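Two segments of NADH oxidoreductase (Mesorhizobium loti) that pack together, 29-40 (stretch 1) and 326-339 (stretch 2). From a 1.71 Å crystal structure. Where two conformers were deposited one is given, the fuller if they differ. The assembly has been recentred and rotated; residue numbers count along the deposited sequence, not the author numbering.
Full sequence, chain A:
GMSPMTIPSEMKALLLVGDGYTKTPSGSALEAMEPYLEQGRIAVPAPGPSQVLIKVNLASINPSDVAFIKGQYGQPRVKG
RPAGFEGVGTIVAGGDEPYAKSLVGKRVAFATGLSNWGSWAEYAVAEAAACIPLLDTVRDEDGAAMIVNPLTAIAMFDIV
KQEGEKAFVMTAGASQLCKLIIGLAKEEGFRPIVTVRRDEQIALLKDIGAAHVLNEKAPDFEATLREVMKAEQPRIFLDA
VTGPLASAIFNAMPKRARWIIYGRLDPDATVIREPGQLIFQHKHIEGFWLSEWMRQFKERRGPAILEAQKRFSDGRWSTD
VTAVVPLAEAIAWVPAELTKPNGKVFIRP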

ATOM      1  N   ALA A  29      14.903   7.073 -19.067  1.00 24.96           N
ATOM      2  CA  ALA A  29      16.044   7.726 -19.710  1.00 25.89           C
ATOM      3  C   ALA A  29      15.587   8.459 -20.965  1.00 26.02           C
ATOM      4  O   ALA A  29      14.742   7.959 -21.708  1.00 24.12           O
ATOM      5  CB  ALA A  29      17.107   6.694 -20.067  1.00 27.41           C
ATOM      6  N   LEU A  30      16.103   9.657 -21.164  1.00 24.58           N
ATOM      7  CA  LEU A  30      15.789  10.435 -22.363  1.00 24.45           C
ATOM      8  C   LEU A  30      16.990  10.342 -23.264  1.00 26.92           C
ATOM      9  O   LEU A  30      17.991  11.025 -23.049  1.00 25.97           O
ATOM     10  CB  LEU A  30      15.418  11.885 -22.040  1.00 23.61           C
ATOM     11  CG  LEU A  30      14.916  12.693 -23.243  1.00 27.78           C
ATOM     12  CD1 LEU A  30      13.528  12.218 -23.703  1.00 27.74           C
ATOM     13  CD2 LEU A  30      14.945  14.159 -22.948  1.00 32.29           C
ATOM     14  N   GLU A  31      16.913   9.402 -24.185  1.00 25.01           N
ATOM     15  CA  GLU A  31      17.949   9.056 -25.126  1.00 27.41           C
ATOM     16  C   GLU A  31      18.039  10.098 -26.260  1.00 27.50           C
ATOM     17  O   GLU A  31      19.120  10.346 -26.793  1.00 28.15           O
ATOM     18  CB  GLU A  31      17.690   7.616 -25.672  1.00 30.34           C
ATOM     19  CG  GLU A  31      16.464   7.396 -26.568  1.00 44.26           C
ATOM     20  CD  GLU A  31      15.042   7.544 -26.037  1.00 63.73           C
ATOM     21  OE1 GLU A  31      14.851   7.826 -24.832  1.00 51.04           O
ATOM     22  OE2 GLU A  31      14.104   7.381 -26.852  1.00 59.56           O
ATOM     23  N   ALA A  32      16.892  10.668 -26.648  1.00 21.42           N
ATOM     24  CA  ALA A  32      16.762  11.656 -27.716  1.00 21.39           C
ATOM     25  C   ALA A  32      15.472  12.452 -27.546  1.00 22.72           C
ATOM     26  O   ALA A  32      14.509  11.942 -26.957  1.00 21.19           O
ATOM     27  CB  ALA A  32      16.776  10.970 -29.079  1.00 23.57           C
HETATM   28  N   MSE A  33      15.442  13.689 -28.086  1.00 16.75           N
HETATM   29  CA  MSE A  33      14.239  14.510 -28.027  1.00 14.37           C
HETATM   30  C   MSE A  33      13.373  14.336 -29.272  1.00 15.60           C
HETATM   31  O   MSE A  33      12.154  14.453 -29.190  1.00 16.02           O
HETATM   32  CB  MSE A  33      14.616  15.999 -27.901  1.00 15.65           C
HETATM   33  CG  MSE A  33      15.338  16.311 -26.628  1.00 18.12           C
HETATM   34 SE   MSE A  33      14.157  16.854 -25.271  0.75 20.55          SE
HETATM   35  CE  MSE A  33      14.061  18.766 -25.581  1.00 16.72           C
ATOM     36  N   GLU A  34      14.009  14.059 -30.435  1.00 14.80           N
ATOM     37  CA  GLU A  34      13.343  13.991 -31.739  1.00 13.20           C
ATOM     38  C   GLU A  34      12.183  13.018 -31.815  1.00 16.27           C
ATOM     39  O   GLU A  34      11.254  13.325 -32.563  1.00 16.74           O
ATOM     40  CB  GLU A  34      14.336  13.691 -32.860  1.00 13.85           C
ATOM     41  CG  GLU A  34      15.381  14.780 -33.041  1.00 16.58           C
ATOM     42  CD  GLU A  34      16.622  14.679 -32.172  1.00 29.69           C
ATOM     43  OE1 GLU A  34      16.666  13.828 -31.251  1.00 23.18           O
ATOM     44  OE2 GLU A  34      17.532  15.510 -32.378  1.00 26.77           O
ATOM     45  N   PRO A  35      12.129  11.886 -31.082  1.00 16.00           N
ATOM     46  CA  PRO A  35      10.917  11.039 -31.169  1.00 15.65           C
ATOM     47  C   PRO A  35       9.698  11.703 -30.510  1.00 17.45           C
ATOM     48  O   PRO A  35       8.550  11.380 -30.838  1.00 17.85           O
ATOM     49  CB  PRO A  35      11.291   9.801 -30.334  1.00 16.95           C
ATOM     50  CG  PRO A  35      12.770   9.852 -30.132  1.00 22.65           C
ATOM     51  CD  PRO A  35      13.135  11.291 -30.167  1.00 17.93           C
ATOM     52  N   TYR A  36       9.949  12.657 -29.613  1.00 13.58           N
ATOM     53  CA  TYR A  36       8.930  13.210 -28.711  1.00 13.31           C
ATOM     54  C   TYR A  36       8.606  14.646 -28.917  1.00 17.29           C
ATOM     55  O   TYR A  36       7.514  15.079 -28.539  1.00 16.13           O
ATOM     56  CB  TYR A  36       9.410  13.055 -27.256  1.00 13.89           C
ATOM     57  CG  TYR A  36       9.906  11.667 -26.956  1.00 15.83           C
ATOM     58  CD1 TYR A  36       9.057  10.571 -27.055  1.00 17.51           C
ATOM     59  CD2 TYR A  36      11.250  11.432 -26.659  1.00 17.52           C
ATOM     60  CE1 TYR A  36       9.527   9.273 -26.845  1.00 18.61           C
ATOM     61  CE2 TYR A  36      11.734  10.135 -26.473  1.00 19.30           C
ATOM     62  CZ  TYR A  36      10.867   9.062 -26.561  1.00 23.36           C
ATOM     63  OH  TYR A  36      11.326   7.786 -26.340  1.00 26.85           O
ATOM     64  N   LEU A  37       9.569  15.425 -29.441  1.00 14.39           N
ATOM     65  CA  LEU A  37       9.363  16.854 -29.578  1.00 13.27           C
ATOM     66  C   LEU A  37       9.944  17.340 -30.869  1.00 16.69           C
ATOM     67  O   LEU A  37      10.943  16.788 -31.346  1.00 15.08           O
ATOM     68  CB  LEU A  37      10.051  17.585 -28.406  1.00 13.65           C
ATOM     69  CG  LEU A  37       9.487  17.362 -26.999  1.00 16.44           C
ATOM     70  CD1 LEU A  37      10.384  17.985 -25.967  1.00 17.35           C
ATOM     71  CD2 LEU A  37       8.096  17.953 -26.870  1.00 13.37           C
ATOM     72  N   GLU A  38       9.324  18.366 -31.427  1.00 12.69           N
ATOM     73  CA  GLU A  38       9.826  19.008 -32.625  1.00 13.81           C
ATOM     74  C   GLU A  38       9.795  20.497 -32.398  1.00 17.98           C
ATOM     75  O   GLU A  38       8.846  21.025 -31.797  1.00 17.98           O
ATOM     76  CB  GLU A  38       9.031  18.628 -33.870  1.00 16.04           C
ATOM     77  CG  GLU A  38       7.548  18.950 -33.834  1.00 21.22           C
ATOM     78  CD  GLU A  38       6.831  18.752 -35.155  1.00 43.05           C
ATOM     79  OE1 GLU A  38       7.469  18.945 -36.212  1.00 34.86           O
ATOM     80  OE2 GLU A  38       5.628  18.409 -35.136  1.00 40.91           O
ATOM     81  N   GLN A  39      10.850  21.167 -32.840  1.00 15.93           N
ATOM     82  CA  GLN A  39      10.900  22.613 -32.731  1.00 15.19           C
ATOM     83  C   GLN A  39      10.002  23.150 -33.824  1.00 18.77           C
ATOM     84  O   GLN A  39      10.087  22.711 -34.971  1.00 20.22           O
ATOM     85  CB  GLN A  39      12.345  23.121 -32.850  1.00 17.71           C
ATOM     86  CG  GLN A  39      12.429  24.641 -32.622  1.00 28.42           C
ATOM     87  CD  GLN A  39      13.785  25.193 -32.931  1.00 41.73           C
ATOM     88  OE1 GLN A  39      14.821  24.631 -32.544  1.00 40.69           O
ATOM     89  NE2 GLN A  39      13.800  26.330 -33.612  1.00 32.78           N
ATOM     90  N   GLY A  40       9.120  24.062 -33.474  1.00 15.89           N
ATOM     91  CA  GLY A  40       8.239  24.636 -34.482  1.00 16.20           C
ATOM     92  C   GLY A  40       7.863  26.055 -34.163  1.00 20.20           C
ATOM     93  O   GLY A  40       8.182  26.565 -33.093  1.00 18.42           O
ATOM     94  N   PRO A 326      19.570  27.053 -24.795  1.00 14.82           N
ATOM     95  CA  PRO A 326      18.669  27.863 -25.619  1.00 14.55           C
ATOM     96  C   PRO A 326      17.594  26.982 -26.208  1.00 16.93           C
ATOM     97  O   PRO A 326      17.868  25.800 -26.529  1.00 15.81           O
ATOM     98  CB  PRO A 326      19.590  28.369 -26.737  1.00 17.04           C
ATOM     99  CG  PRO A 326      20.958  28.326 -26.160  1.00 21.62           C
ATOM    100  CD  PRO A 326      20.954  27.102 -25.319  1.00 17.80           C
ATOM    101  N   LEU A 327      16.396  27.527 -26.373  1.00 14.00           N
ATOM    102  CA  LEU A 327      15.307  26.716 -26.934  0.50 13.35           C
ATOM    103  C   LEU A 327      15.703  26.161 -28.311  1.00 17.92           C
ATOM    104  O   LEU A 327      15.351  25.027 -28.618  1.00 17.38           O
ATOM    105  CB  LEU A 327      14.009  27.514 -27.032  0.50 12.80           C
ATOM    106  CG  LEU A 327      12.745  26.699 -27.358  0.50 17.09           C
ATOM    107  CD1 LEU A 327      11.568  27.199 -26.563  0.50 17.24           C
ATOM    108  CD2 LEU A 327      12.437  26.735 -28.845  0.50 16.50           C
ATOM    109  N   ALA A 328      16.465  26.932 -29.115  1.00 16.91           N
ATOM    110  CA  ALA A 328      16.924  26.536 -30.445  1.00 17.02           C
ATOM    111  C   ALA A 328      17.882  25.352 -30.404  1.00 19.12           C
ATOM    112  O   ALA A 328      18.121  24.746 -31.444  1.00 20.41           O
ATOM    113  CB  ALA A 328      17.595  27.703 -31.162  1.00 17.58           C
ATOM    114  N   GLU A 329      18.482  25.094 -29.246  1.00 14.50           N
ATOM    115  CA  GLU A 329      19.424  24.001 -29.025  1.00 16.00           C
ATOM    116  C   GLU A 329      18.810  22.847 -28.243  1.00 17.54           C
ATOM    117  O   GLU A 329      19.477  21.833 -28.087  1.00 15.39           O
ATOM    118  CB  GLU A 329      20.668  24.495 -28.231  1.00 17.36           C
ATOM    119  CG  GLU A 329      21.515  25.549 -28.931  1.00 16.89           C
ATOM    120  CD  GLU A 329      22.235  25.083 -30.182  1.00 27.25           C
ATOM    121  OE1 GLU A 329      22.160  23.880 -30.539  1.00 23.62           O
ATOM    122  OE2 GLU A 329      22.860  25.948 -30.823  1.00 31.44           O
ATOM    123  N   ALA A 330      17.591  23.011 -27.686  1.00 16.04           N
ATOM    124  CA  ALA A 330      17.013  22.038 -26.778  1.00 14.81           C
ATOM    125  C   ALA A 330      16.794  20.645 -27.394  1.00 19.52           C
ATOM    126  O   ALA A 330      17.140  19.649 -26.753  1.00 19.52           O
ATOM    127  CB  ALA A 330      15.711  22.571 -26.209  1.00 14.55           C
ATOM    128  N   ILE A 331      16.244  20.565 -28.618  1.00 16.71           N
ATOM    129  CA  ILE A 331      15.979  19.256 -29.247  1.00 18.17           C
ATOM    130  C   ILE A 331      17.276  18.491 -29.380  1.00 23.90           C
ATOM    131  O   ILE A 331      17.363  17.309 -29.026  1.00 23.29           O
ATOM    132  CB  ILE A 331      15.251  19.415 -30.622  1.00 21.79           C
ATOM    133  CG1 ILE A 331      13.840  20.029 -30.435  1.00 22.15           C
ATOM    134  CG2 ILE A 331      15.176  18.078 -31.402  1.00 22.43           C
ATOM    135  CD1 ILE A 331      12.873  19.213 -29.720  1.00 23.43           C
ATOM    136  N   ALA A 332      18.310  19.180 -29.834  1.00 21.44           N
ATOM    137  CA  ALA A 332      19.572  18.514 -30.046  1.00 20.73           C
ATOM    138  C   ALA A 332      20.319  18.180 -28.778  1.00 24.43           C
ATOM    139  O   ALA A 332      20.871  17.089 -28.711  1.00 25.87           O
ATOM    140  CB  ALA A 332      20.472  19.366 -30.938  1.00 21.79           C
ATOM    141  N   TRP A 333      20.369  19.083 -27.782  1.00 20.84           N
ATOM    142  CA  TRP A 333      21.305  18.884 -26.680  1.00 22.45           C
ATOM    143  C   TRP A 333      20.760  18.725 -25.281  1.00 22.68           C
ATOM    144  O   TRP A 333      21.565  18.494 -24.366  1.00 20.44           O
ATOM    145  CB  TRP A 333      22.350  20.018 -26.691  1.00 23.10           C
ATOM    146  CG  TRP A 333      22.972  20.220 -28.043  1.00 26.16           C
ATOM    147  CD1 TRP A 333      22.902  21.343 -28.807  1.00 28.85           C
ATOM    148  CD2 TRP A 333      23.615  19.218 -28.857  1.00 27.52           C
ATOM    149  NE1 TRP A 333      23.501  21.125 -30.027  1.00 29.65           N
ATOM    150  CE2 TRP A 333      23.975  19.838 -30.071  1.00 32.20           C
ATOM    151  CE3 TRP A 333      23.967  17.864 -28.655  1.00 29.54           C
ATOM    152  CZ2 TRP A 333      24.629  19.145 -31.102  1.00 32.67           C
ATOM    153  CZ3 TRP A 333      24.592  17.174 -29.684  1.00 31.98           C
ATOM    154  CH2 TRP A 333      24.940  17.818 -30.880  1.00 33.45           C
ATOM    155  N   VAL A 334      19.444  18.800 -25.077  1.00 18.58           N
ATOM    156  CA  VAL A 334      18.942  18.538 -23.725  1.00 18.74           C
ATOM    157  C   VAL A 334      19.322  17.058 -23.308  1.00 21.54           C
ATOM    158  O   VAL A 334      19.824  16.906 -22.206  1.00 21.97           O
ATOM    159  CB  VAL A 334      17.436  18.831 -23.592  1.00 21.83           C
ATOM    160  CG1 VAL A 334      16.791  17.994 -22.492  1.00 21.73           C
ATOM    161  CG2 VAL A 334      17.205  20.324 -23.361  1.00 21.62           C
ATOM    162  N   PRO A 335      19.172  15.991 -24.132  1.00 20.28           N
ATOM    163  CA  PRO A 335      19.527  14.641 -23.642  1.00 19.99           C
ATOM    164  C   PRO A 335      20.977  14.522 -23.184  1.00 25.29           C
ATOM    165  O   PRO A 335      21.231  13.872 -22.175  1.00 24.53           O
ATOM    166  CB  PRO A 335      19.235  13.733 -24.836  1.00 22.30           C
ATOM    167  CG  PRO A 335      18.190  14.441 -25.579  1.00 26.07           C
ATOM    168  CD  PRO A 335      18.597  15.902 -25.488  1.00 21.82           C
ATOM    169  N   ALA A 336      21.914  15.171 -23.895  1.00 24.19           N
ATOM    170  CA  ALA A 336      23.323  15.162 -23.510  1.00 25.53           C
ATOM    171  C   ALA A 336      23.500  15.831 -22.165  1.00 28.87           C
ATOM    172  O   ALA A 336      24.307  15.388 -21.367  1.00 29.67           O
ATOM    173  CB  ALA A 336      24.162  15.878 -24.559  1.00 27.07           C
ATOM    174  N   GLU A 337      22.773  16.918 -21.914  1.00 26.01           N
ATOM    175  CA  GLU A 337      22.892  17.620 -20.641  1.00 26.32           C
ATOM    176  C   GLU A 337      22.219  16.864 -19.504  1.00 31.40           C
ATOM    177  O   GLU A 337      22.675  16.961 -18.369  1.00 31.95           O
ATOM    178  CB  GLU A 337      22.326  19.051 -20.728  1.00 27.93           C
ATOM    179  CG  GLU A 337      23.137  19.983 -21.611  1.00 37.30           C
ATOM    180  CD  GLU A 337      24.592  20.178 -21.221  1.00 51.99           C
ATOM    181  OE1 GLU A 337      24.903  20.159 -20.008  1.00 43.43           O
ATOM    182  OE2 GLU A 337      25.430  20.301 -22.141  1.00 52.68           O
ATOM    183  N   LEU A 338      21.130  16.138 -19.784  1.00 29.06           N
ATOM    184  CA  LEU A 338      20.417  15.406 -18.745  1.00 30.42           C
ATOM    185  C   LEU A 338      21.229  14.211 -18.218  1.00 38.79           C
ATOM    186  O   LEU A 338      21.001  13.803 -17.083  1.00 39.84           O
ATOM    187  CB  LEU A 338      19.033  14.939 -19.233  1.00 30.29           C
ATOM    188  CG  LEU A 338      17.915  15.992 -19.292  1.00 34.80           C
ATOM    189  CD1 LEU A 338      16.621  15.372 -19.765  1.00 35.16           C
ATOM    190  CD2 LEU A 338      17.656  16.634 -17.915  1.00 36.34           C
ATOM    191  N   THR A 339      22.184  13.683 -19.011  1.00 38.25           N
ATOM    192  CA  THR A 339      23.027  12.544 -18.610  1.00 40.27           C
ATOM    193  C   THR A 339      24.048  12.957 -17.566  1.00 47.16           C
ATOM    194  O   THR A 339      24.500  12.109 -16.794  1.00 47.16           O
ATOM    195  CB  THR A 339      23.730  11.885 -19.807  1.00 47.67           C
ATOM    196  OG1 THR A 339      24.552  12.835 -20.485  1.00 47.24           O
ATOM    197  CG2 THR A 339      22.763  11.223 -20.758  1.00 47.36           C
TER
HETATM  198  O   HOH W   1      19.445  12.027 -21.239  1.00 34.38           O
HETATM  199  O   HOH W   2      17.963  14.642 -29.178  1.00 18.96           O
HETATM  200  O   HOH W   3      20.023  15.081 -31.410  1.00 35.53           O
HETATM  201  O   HOH W   4      15.637  22.912 -30.366  1.00 17.04           O
HETATM  202  O   HOH W   5      17.014  25.201 -34.133  1.00 34.19           O

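Strand 37-40 runs nearly antiparallel to the helix beginning near Leu327 (159° between N-to-C directions, axes 8.4 Å apart at closest approach), and the loop before the strand continues along the later helical turns. No direct hydrogen bond crosses this 605 Å² interface; apolar contacts and bridging waters hold it.

Ile331 has the most area covered, 133 Å². Its CB points sideways, but with both chi angles near -65° (m, m) the side chain ends against the other stretch: CD1 lies 3.5 Å from Leu37 CB and 4.1 Å from Met33 CB.

Met33, a selenomethionine, loses 87 Å². Its CG packs 3.5 Å from Pro335 CD, while its CE reaches Val334 CB at 3.9 Å and Ala330 CB at 4.2 Å. Proline nitrogen carries no hydrogen, so Pro335 cannot bond to Ile331 O. Water 2 lies 2.7 Å from Ile331 O, within hydrogen-bonding geometry, and accepts from Met33 N (2.9 Å from the water O), lying between the two backbones.

Gln39, covered by 77 Å², extends in a t, t rotamer. Its OE1 is 3.5 Å from Ala328 O; both are acceptors, so they do not hydrogen-bond to each other; water 5 bridges them, donating to both, at 2.8 Å from Gln39 OE1 and 2.9 Å from Ala328 O. Water 4 likewise links Gln39 OE1 (2.9 Å) with Leu327 O (2.8 Å), and accepts from Ile331 N (3.0 Å).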